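Envelopment polyprotein (Bovine Schmallenberg virus BH80/Germany/2011, PDB 7A56) probably drives fusion of the viral envelope with a host membrane during entry, as the class II fusion glycoprotein Gc, here in its postfusion form. Local coordinates at residues E76-G84 and K329-N337; A376-C387 and I399-S410. All coordinates share one frame; numbering follows the deposited sequence.

Contact 1: residues E76-G84 and K329-N337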
loop_
_atom_site.group_PDB
_atom_site.type_symbol
_atom_site.label_atom_id
_atom_site.label_comp_id
_atom_site.label_asym_id
_atom_site.label_seq_id
_atom_site.Cartn_x
_atom_site.Cartn_y
_atom_site.Cartn_z
ATOM N N GLU A 76 -3.845 -1.845 34.571
ATOM C CA GLU A 76 -3.331 -2.017 33.218
ATOM C C GLU A 76 -4.359 -1.486 32.233
ATOM O O GLU A 76 -5.557 -1.658 32.440
ATOM C CB GLU A 76 -3.049 -3.496 32.971
ATOM C CG GLU A 76 -2.320 -3.776 31.661
ATOM C CD GLU A 76 -3.283 -4.131 30.523
ATOM O OE1 GLU A 76 -2.796 -4.719 29.541
ATOM O OE2 GLU A 76 -4.526 -3.864 30.615
ATOM N N SER A 77 -3.902 -0.874 31.127
ATOM C CA SER A 77 -4.846 -0.455 30.094
ATOM C C SER A 77 -4.032 -0.243 28.815
ATOM O O SER A 77 -2.869 -0.667 28.713
ATOM C CB SER A 77 -5.628 0.792 30.522
ATOM O OG SER A 77 -6.744 1.033 29.676
ATOM N N HIS A 78 -4.644 0.412 27.837
ATOM C CA HIS A 78 -3.974 0.657 26.557
ATOM C C HIS A 78 -4.553 1.914 25.934
ATOM O O HIS A 78 -5.692 2.308 26.233
ATOM C CB HIS A 78 -4.145 -0.516 25.581
ATOM C CG HIS A 78 -5.558 -1.018 25.498
ATOM N ND1 HIS A 78 -6.008 -2.121 26.208
ATOM C CD2 HIS A 78 -6.638 -0.536 24.844
ATOM C CE1 HIS A 78 -7.298 -2.300 25.983
ATOM N NE2 HIS A 78 -7.708 -1.352 25.159
ATOM N N ILE A 79 -3.793 2.500 24.994
ATOM C CA ILE A 79 -4.198 3.717 24.323
ATOM C C ILE A 79 -3.693 3.654 22.883
ATOM O O ILE A 79 -2.579 3.161 22.659
ATOM C CB ILE A 79 -3.648 4.984 25.024
ATOM C CG1 ILE A 79 -4.018 6.265 24.278
ATOM C CG2 ILE A 79 -2.135 4.933 25.244
ATOM C CD1 ILE A 79 -3.681 7.525 25.064
ATOM N N PRO A 80 -4.490 4.100 21.903
ATOM C CA PRO A 80 -4.015 4.100 20.496
ATOM C C PRO A 80 -2.747 4.899 20.335
ATOM O O PRO A 80 -2.618 5.983 20.915
ATOM C CB PRO A 80 -5.167 4.767 19.730
ATOM C CG PRO A 80 -6.406 4.384 20.588
ATOM C CD PRO A 80 -5.915 4.504 22.020
ATOM N N ALA A 81 -1.841 4.408 19.465
ATOM C CA ALA A 81 -0.618 5.158 19.170
ATOM C C ALA A 81 -1.017 6.242 18.176
ATOM O O ALA A 81 -0.851 6.087 16.965
ATOM C CB ALA A 81 0.478 4.250 18.619
ATOM N N ILE A 82 -1.591 7.337 18.706
ATOM C CA ILE A 82 -2.110 8.444 17.902
ATOM C C ILE A 82 -1.452 9.728 18.375
ATOM O O ILE A 82 -1.418 10.006 19.566
ATOM C CB ILE A 82 -3.652 8.550 17.980
ATOM C CG1 ILE A 82 -4.262 7.400 17.191
ATOM C CG2 ILE A 82 -4.151 9.936 17.434
ATOM C CD1 ILE A 82 -5.814 7.267 17.316
ATOM N N ASN A 83 -0.921 10.511 17.439
ATOM C CA ASN A 83 -0.205 11.744 17.807
ATOM C C ASN A 83 -1.056 12.722 18.635
ATOM O O ASN A 83 -2.106 13.187 18.188
ATOM C CB ASN A 83 0.278 12.411 16.509
ATOM C CG ASN A 83 1.163 13.602 16.786
ATOM O OD1 ASN A 83 2.325 13.469 17.137
ATOM N ND2 ASN A 83 0.600 14.767 16.647
ATOM N N GLY A 84 -0.551 13.110 19.819
ATOM C CA GLY A 84 -1.211 14.047 20.701
ATOM C C GLY A 84 -2.170 13.420 21.715
ATOM O O GLY A 84 -2.614 14.112 22.624
ATOM N N LYS A 329 1.909 12.618 8.199
ATOM C CA LYS A 329 0.883 12.594 9.227
ATOM C C LYS A 329 -0.085 11.449 8.965
ATOM O O LYS A 329 -0.600 11.273 7.854
ATOM C CB LYS A 329 0.128 13.918 9.242
ATOM C CG LYS A 329 1.021 15.094 9.542
ATOM C CD LYS A 329 0.229 16.367 9.806
ATOM C CE LYS A 329 0.546 17.454 8.754
ATOM N NZ LYS A 329 -0.014 18.795 9.122
ATOM N N VAL A 330 -0.361 10.705 10.021
ATOM C CA VAL A 330 -1.060 9.446 9.984
ATOM C C VAL A 330 -2.000 9.432 11.188
ATOM O O VAL A 330 -1.855 10.217 12.131
ATOM C CB VAL A 330 -0.092 8.238 10.033
ATOM C CG1 VAL A 330 0.814 8.183 8.831
ATOM C CG2 VAL A 330 0.794 8.274 11.330
ATOM N N SER A 331 -2.957 8.510 11.159
ATOM C CA SER A 331 -3.825 8.382 12.300
ATOM C C SER A 331 -3.160 7.377 13.276
ATOM O O SER A 331 -2.039 7.613 13.721
ATOM C CB SER A 331 -5.218 8.001 11.822
ATOM O OG SER A 331 -5.225 6.919 10.886
ATOM N N SER A 332 -3.764 6.232 13.568
ATOM C CA SER A 332 -3.141 5.271 14.499
ATOM C C SER A 332 -2.005 4.493 13.847
ATOM O O SER A 332 -2.154 4.009 12.736
ATOM C CB SER A 332 -4.154 4.240 14.989
ATOM O OG SER A 332 -3.540 3.420 15.984
ATOM N N VAL A 333 -0.887 4.300 14.560
ATOM C CA VAL A 333 0.137 3.335 14.099
ATOM C C VAL A 333 0.201 2.095 14.985
ATOM O O VAL A 333 1.131 1.280 14.844
ATOM C CB VAL A 333 1.536 3.988 13.991
ATOM C CG1 VAL A 333 1.505 5.198 13.010
ATOM C CG2 VAL A 333 1.971 4.482 15.363
ATOM N N GLY A 334 -0.742 1.926 15.900
ATOM C CA GLY A 334 -0.672 0.748 16.711
ATOM C C GLY A 334 -1.334 1.003 18.064
ATOM O O GLY A 334 -2.201 1.869 18.186
ATOM N N THR A 335 -0.898 0.237 19.059
ATOM C CA THR A 335 -1.447 0.334 20.434
ATOM C C THR A 335 -0.304 0.453 21.437
ATOM O O THR A 335 0.656 -0.345 21.403
ATOM C CB THR A 335 -2.273 -0.914 20.768
ATOM O OG1 THR A 335 -3.322 -1.131 19.826
ATOM C CG2 THR A 335 -2.846 -0.844 22.272
ATOM N N ILE A 336 -0.409 1.403 22.365
ATOM C CA ILE A 336 0.488 1.481 23.515
ATOM C C ILE A 336 -0.174 0.782 24.707
ATOM O O ILE A 336 -1.232 1.219 25.185
ATOM C CB ILE A 336 0.847 2.947 23.877
ATOM C CG1 ILE A 336 1.392 3.747 22.654
ATOM C CG2 ILE A 336 1.876 3.016 25.086
ATOM C CD1 ILE A 336 2.601 3.156 22.044
ATOM N N ASN A 337 0.428 -0.318 25.177
ATOM C CA ASN A 337 -0.005 -0.957 26.423
ATOM C C ASN A 337 0.765 -0.364 27.584
ATOM O O ASN A 337 1.935 0.009 27.427
ATOM C CB ASN A 337 0.222 -2.470 26.321
ATOM C CG ASN A 337 -0.580 -3.077 25.222
ATOM O OD1 ASN A 337 -1.795 -3.093 25.297
ATOM N ND2 ASN A 337 0.075 -3.543 24.163
HETATM O O HOH W 1 -4.224 -3.745 27.276
HETATM O O HOH W 2 -0.981 9.888 14.706
#

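Contact 2: residues A376-C387 and I399-S410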
loop_
_atom_site.group_PDB
_atom_site.type_symbol
_atom_site.label_atom_id
_atom_site.label_comp_id
_atom_site.label_asym_id
_atom_site.label_seq_id
_atom_site.Cartn_x
_atom_site.Cartn_y
_atom_site.Cartn_z
ATOM N N ALA A 376 -8.196 27.022 5.139
ATOM C CA ALA A 376 -7.405 27.446 6.291
ATOM C C ALA A 376 -8.320 27.624 7.501
ATOM O O ALA A 376 -9.300 28.375 7.452
ATOM C CB ALA A 376 -6.668 28.756 5.996
ATOM N N LEU A 377 -7.988 26.951 8.583
ATOM C CA LEU A 377 -8.685 27.077 9.849
ATOM C C LEU A 377 -7.777 27.753 10.871
ATOM O O LEU A 377 -6.580 27.435 10.969
ATOM C CB LEU A 377 -9.111 25.693 10.363
ATOM C CG LEU A 377 -10.329 25.036 9.690
ATOM C CD1 LEU A 377 -10.035 24.591 8.269
ATOM C CD2 LEU A 377 -10.796 23.832 10.493
ATOM N N LYS A 378 -8.358 28.650 11.666
ATOM C CA LYS A 378 -7.757 29.053 12.934
ATOM C C LYS A 378 -8.529 28.400 14.086
ATOM O O LYS A 378 -9.735 28.649 14.249
ATOM C CB LYS A 378 -7.735 30.577 13.076
ATOM C CG LYS A 378 -6.790 31.272 12.101
ATOM C CD LYS A 378 -6.062 32.415 12.785
ATOM C CE LYS A 378 -5.278 33.250 11.790
ATOM N NZ LYS A 378 -6.080 34.355 11.165
ATOM N N LEU A 379 -7.813 27.597 14.877
ATOM C CA LEU A 379 -8.354 26.781 15.971
ATOM C C LEU A 379 -7.798 27.245 17.305
ATOM O O LEU A 379 -6.606 27.556 17.408
ATOM C CB LEU A 379 -7.987 25.300 15.858
ATOM C CG LEU A 379 -8.569 24.510 14.709
ATOM C CD1 LEU A 379 -8.501 23.050 15.038
ATOM C CD2 LEU A 379 -9.986 24.960 14.457
ATOM N N SER A 380 -8.660 27.241 18.325
ATOM C CA SER A 380 -8.265 27.358 19.731
ATOM C C SER A 380 -8.536 26.032 20.439
ATOM O O SER A 380 -9.506 25.339 20.130
ATOM C CB SER A 380 -9.015 28.488 20.437
ATOM O OG SER A 380 -8.467 29.738 20.086
ATOM N N THR A 381 -7.644 25.659 21.345
ATOM C CA THR A 381 -7.841 24.429 22.103
ATOM C C THR A 381 -7.244 24.614 23.484
ATOM O O THR A 381 -6.249 25.327 23.667
ATOM C CB THR A 381 -7.227 23.203 21.383
ATOM O OG1 THR A 381 -7.378 22.033 22.192
ATOM C CG2 THR A 381 -5.711 23.421 21.056
ATOM N N ASN A 382 -7.889 24.003 24.471
ATOM C CA ASN A 382 -7.371 24.083 25.834
ATOM C C ASN A 382 -6.338 22.984 26.127
ATOM O O ASN A 382 -5.806 22.932 27.252
ATOM C CB ASN A 382 -8.542 24.066 26.854
ATOM C CG ASN A 382 -9.339 22.744 26.868
ATOM O OD1 ASN A 382 -9.390 21.986 25.904
ATOM N ND2 ASN A 382 -9.972 22.485 27.989
ATOM N N THR A 383 -5.972 22.181 25.120
ATOM C CA THR A 383 -5.108 21.031 25.333
ATOM C C THR A 383 -4.506 20.559 24.005
ATOM O O THR A 383 -5.145 20.606 22.960
ATOM C CB THR A 383 -5.854 19.853 26.014
ATOM O OG1 THR A 383 -4.931 18.801 26.329
ATOM C CG2 THR A 383 -7.015 19.268 25.181
ATOM N N ILE A 384 -3.281 20.059 24.092
ATOM C CA ILE A 384 -2.785 19.130 23.091
ATOM C C ILE A 384 -3.745 17.965 23.033
ATOM O O ILE A 384 -4.174 17.458 24.072
ATOM C CB ILE A 384 -1.379 18.652 23.480
ATOM C CG1 ILE A 384 -0.400 19.839 23.465
ATOM C CG2 ILE A 384 -0.940 17.471 22.557
ATOM C CD1 ILE A 384 0.931 19.524 24.143
ATOM N N GLY A 385 -4.100 17.523 21.830
ATOM C CA GLY A 385 -5.014 16.394 21.754
ATOM C C GLY A 385 -5.179 15.949 20.309
ATOM O O GLY A 385 -4.418 16.345 19.423
ATOM N N SER A 386 -6.178 15.123 20.093
ATOM C CA SER A 386 -6.456 14.570 18.778
ATOM C C SER A 386 -7.962 14.636 18.626
ATOM O O SER A 386 -8.674 14.247 19.539
ATOM C CB SER A 386 -5.975 13.117 18.674
ATOM O OG SER A 386 -6.265 12.600 17.379
ATOM N N CYS A 387 -8.453 15.170 17.510
ATOM C CA CYS A 387 -9.879 15.364 17.306
ATOM C C CYS A 387 -10.365 14.672 16.053
ATOM O O CYS A 387 -9.682 14.660 15.038
ATOM C CB CYS A 387 -10.220 16.842 17.151
ATOM S SG CYS A 387 -9.986 17.751 18.636
ATOM N N ILE A 399 -8.726 12.366 11.426
ATOM C CA ILE A 399 -8.451 12.928 12.746
ATOM C C ILE A 399 -7.345 13.944 12.550
ATOM O O ILE A 399 -6.517 13.820 11.634
ATOM C CB ILE A 399 -8.044 11.834 13.768
ATOM C CG1 ILE A 399 -6.734 11.227 13.360
ATOM C CG2 ILE A 399 -9.050 10.707 13.806
ATOM C CD1 ILE A 399 -6.068 10.481 14.495
ATOM N N ILE A 400 -7.359 14.976 13.386
ATOM C CA ILE A 400 -6.384 16.056 13.307
ATOM C C ILE A 400 -5.813 16.314 14.702
ATOM O O ILE A 400 -6.551 16.375 15.694
ATOM C CB ILE A 400 -7.013 17.338 12.706
ATOM C CG1 ILE A 400 -5.931 18.362 12.288
ATOM C CG2 ILE A 400 -8.084 17.900 13.670
ATOM C CD1 ILE A 400 -6.505 19.573 11.505
ATOM N N ALA A 401 -4.489 16.470 14.784
ATOM C CA ALA A 401 -3.887 16.795 16.073
ATOM C C ALA A 401 -4.053 18.284 16.334
ATOM O O ALA A 401 -3.818 19.099 15.455
ATOM C CB ALA A 401 -2.404 16.438 16.092
ATOM N N VAL A 402 -4.454 18.634 17.551
ATOM C CA VAL A 402 -4.620 20.030 17.943
ATOM C C VAL A 402 -3.571 20.369 18.994
ATOM O O VAL A 402 -3.128 19.509 19.783
ATOM C CB VAL A 402 -6.048 20.356 18.457
ATOM C CG1 VAL A 402 -7.095 20.026 17.345
ATOM C CG2 VAL A 402 -6.394 19.620 19.760
ATOM N N ASP A 403 -3.200 21.632 19.013
ATOM C CA ASP A 403 -2.009 22.073 19.716
ATOM C C ASP A 403 -2.247 23.510 20.155
ATOM O O ASP A 403 -2.535 24.364 19.318
ATOM C CB ASP A 403 -0.802 21.924 18.772
ATOM C CG ASP A 403 0.517 22.472 19.339
ATOM O OD1 ASP A 403 0.651 22.687 20.550
ATOM O OD2 ASP A 403 1.452 22.677 18.534
ATOM N N PRO A 404 -2.224 23.792 21.464
ATOM C CA PRO A 404 -2.258 25.187 21.918
ATOM C C PRO A 404 -1.179 26.080 21.320
ATOM O O PRO A 404 -1.355 27.289 21.346
ATOM C CB PRO A 404 -2.070 25.071 23.442
ATOM C CG PRO A 404 -2.462 23.675 23.782
ATOM C CD PRO A 404 -2.103 22.842 22.575
ATOM N N MET A 405 -0.035 25.549 20.892
ATOM C CA MET A 405 1.046 26.393 20.395
ATOM C C MET A 405 0.933 26.592 18.896
ATOM O O MET A 405 1.814 27.226 18.302
ATOM C CB MET A 405 2.434 25.790 20.691
ATOM C CG MET A 405 2.714 25.397 22.133
ATOM S SD MET A 405 2.635 26.878 23.113
ATOM C CE MET A 405 3.928 27.889 22.471
ATOM N N GLN A 406 -0.099 26.027 18.272
ATOM C CA GLN A 406 -0.335 26.237 16.837
ATOM C C GLN A 406 -1.759 26.733 16.606
ATOM O O GLN A 406 -2.714 26.106 17.059
ATOM C CB GLN A 406 -0.086 24.937 16.046
ATOM C CG GLN A 406 -0.240 25.085 14.527
ATOM C CD GLN A 406 0.252 23.871 13.760
ATOM O OE1 GLN A 406 1.307 23.289 14.088
ATOM N NE2 GLN A 406 -0.501 23.484 12.711
ATOM N N SER A 407 -1.901 27.840 15.878
ATOM C CA SER A 407 -3.233 28.381 15.653
ATOM C C SER A 407 -3.761 28.122 14.248
ATOM O O SER A 407 -4.979 28.061 14.062
ATOM C CB SER A 407 -3.240 29.883 15.920
ATOM O OG SER A 407 -3.045 30.580 14.711
ATOM N N GLU A 408 -2.874 27.958 13.270
ATOM C CA GLU A 408 -3.254 27.819 11.869
ATOM C C GLU A 408 -3.142 26.359 11.442
ATOM O O GLU A 408 -2.133 25.695 11.718
ATOM C CB GLU A 408 -2.377 28.720 10.994
ATOM C CG GLU A 408 -2.698 30.184 11.181
ATOM C CD GLU A 408 -1.867 31.085 10.283
ATOM O OE1 GLU A 408 -1.088 30.561 9.446
ATOM O OE2 GLU A 408 -2.000 32.325 10.409
ATOM N N TYR A 409 -4.205 25.851 10.816
ATOM C CA TYR A 409 -4.314 24.473 10.345
ATOM C C TYR A 409 -4.888 24.535 8.938
ATOM O O TYR A 409 -5.719 25.395 8.666
ATOM C CB TYR A 409 -5.246 23.635 11.255
ATOM C CG TYR A 409 -4.773 23.562 12.686
ATOM C CD1 TYR A 409 -4.963 24.634 13.556
ATOM C CD2 TYR A 409 -4.117 22.415 13.169
ATOM C CE1 TYR A 409 -4.503 24.584 14.856
ATOM C CE2 TYR A 409 -3.660 22.352 14.482
ATOM C CZ TYR A 409 -3.850 23.432 15.304
ATOM O OH TYR A 409 -3.387 23.374 16.572
ATOM N N SER A 410 -4.433 23.682 8.023
ATOM C CA SER A 410 -5.040 23.681 6.693
ATOM C C SER A 410 -5.438 22.269 6.304
ATOM O O SER A 410 -4.740 21.311 6.631
ATOM C CB SER A 410 -4.110 24.269 5.625
ATOM O OG SER A 410 -2.857 23.642 5.651
#

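Contact 1: residues E76-G84 and K329-N337
Ser77 brings its carbonyl O within 3.7 Å of Asn337 CA, where the segments start to run side by side as antiparallel strands. At His78, CG sits between the backbone N and the carbonyl carbon (chi1 46°), which leads the imidazole away from the other strand; it is CB that touches it, 3.6 Å from Thr335 CG2. Water 1 lies in the ring plane, 2.6 Å from His78 ND1, and donates to both Glu76 OE1 and Asn337 OD1. The other ring nitrogen, NE2, is hydrogen-bonded to Asp229 of the second subunit, so the imidazole is held at both nitrogens; Asn337 ND2 is hydrogen-bonded to Asp229 of its own chain. Ile79 and Ile336 exchange two backbone bonds, Ile79 N to Ile336 O at 2.9 Å and Ile336 N to Ile79 O at 2.8 Å. Their side chains lie alongside each other and point the same way, with Ile79 CG2 3.8 Å from Ile336 CB. Pro80 faces Thr335 in a non-hydrogen-bonded pair, so its missing N-H costs this ladder nothing. Beyond it, Ala81 N donates to Gly334 O at 2.9 Å; the bond is nearly straight (177°), yet the donor stands 52° above the carbonyl plane. Ala81 CB packs 3.6 Å from Val333 CG2, and Ala81 O accepts from Val333 N. Ile82 lays CG1 over the backbone of Ser332, and water 2 then links Asn83 N to Ser331 O. Strands 70-80 and 335-343 are thus neighbours inside an antiparallel sheet, flanked by 61-67 and 226-231, and their ladder runs out into an inverse gamma turn centred on Ala81 and an ST turn in which Ser332 OG, also hydrogen-bonded to Thr232 O of the second subunit, accepts from Gly334 N.

Contact 2: residues A376-C387 and I399-S410
Leu377 and Tyr409 exchange two backbone hydrogen bonds, Leu377 N to Tyr409 O at 2.8 Å and Tyr409 N to Leu377 O at 2.9 Å, and Leu379 N extends this ladder to Ser407 O. A second antiparallel ladder, shifted in register by one residue, pairs Gly385 with Val402 and Cys387 with Ile400. The two ladders belong to different sheets, with each segment passing from one to the other, as in a beta sandwich; this is consistent with the immunoglobulin-like domain of class II fusion proteins. Apolar side chains meet between them. Leu379 crosses Tyr409 at about a right angle, its CB 3.7 Å from Tyr409 CE1, with CD1 over one face of the ring near its rim. With Val402 CG1 anti to the carbonyl carbon (chi1 -59°), CG1 meets Leu379 CD1 at 4.1 Å and Cys387 SG, disulfide-bonded to Cys427, at 3.9 Å, while CG2 turns to Thr381 OG1. Between the connecting loops, Pro404 CD packs 3.6 Å from Ile384 CG1, the side chains crossing at about a right angle. Among the polar groups, Tyr409 OH donates to Gln406 O, and Gln406 NE2 lies over the ring face opposite Leu379 while donating to Glu408 O. Met405 N closes an Asx turn on Asp403 OD1.

How the contacts relate
The centres of contacts 1 and 2 are about 18 Å apart, yet the two meet directly. The chain leaving the strand ladder of contact 1 packs on the paired strands of contact 2: Ile82 CG2 lies 3.4 Å from Ser386 OG and 3.6 Å from Ile399 CD1, which also meets Ser331 CB at 3.7 Å. Beside them, Asn83 ND2 rests on Ala401 CB at 3.5 Å. Strand 399-402, outermost in its sheet within the chain, thus lies against both segments of contact 1. A neighbouring subunit reaches both contacts, placing Val217 on Pro80 and Leu218 on Ser386 and Ile399, consistent with a sandwich domain docked along the core of the postfusion trimer.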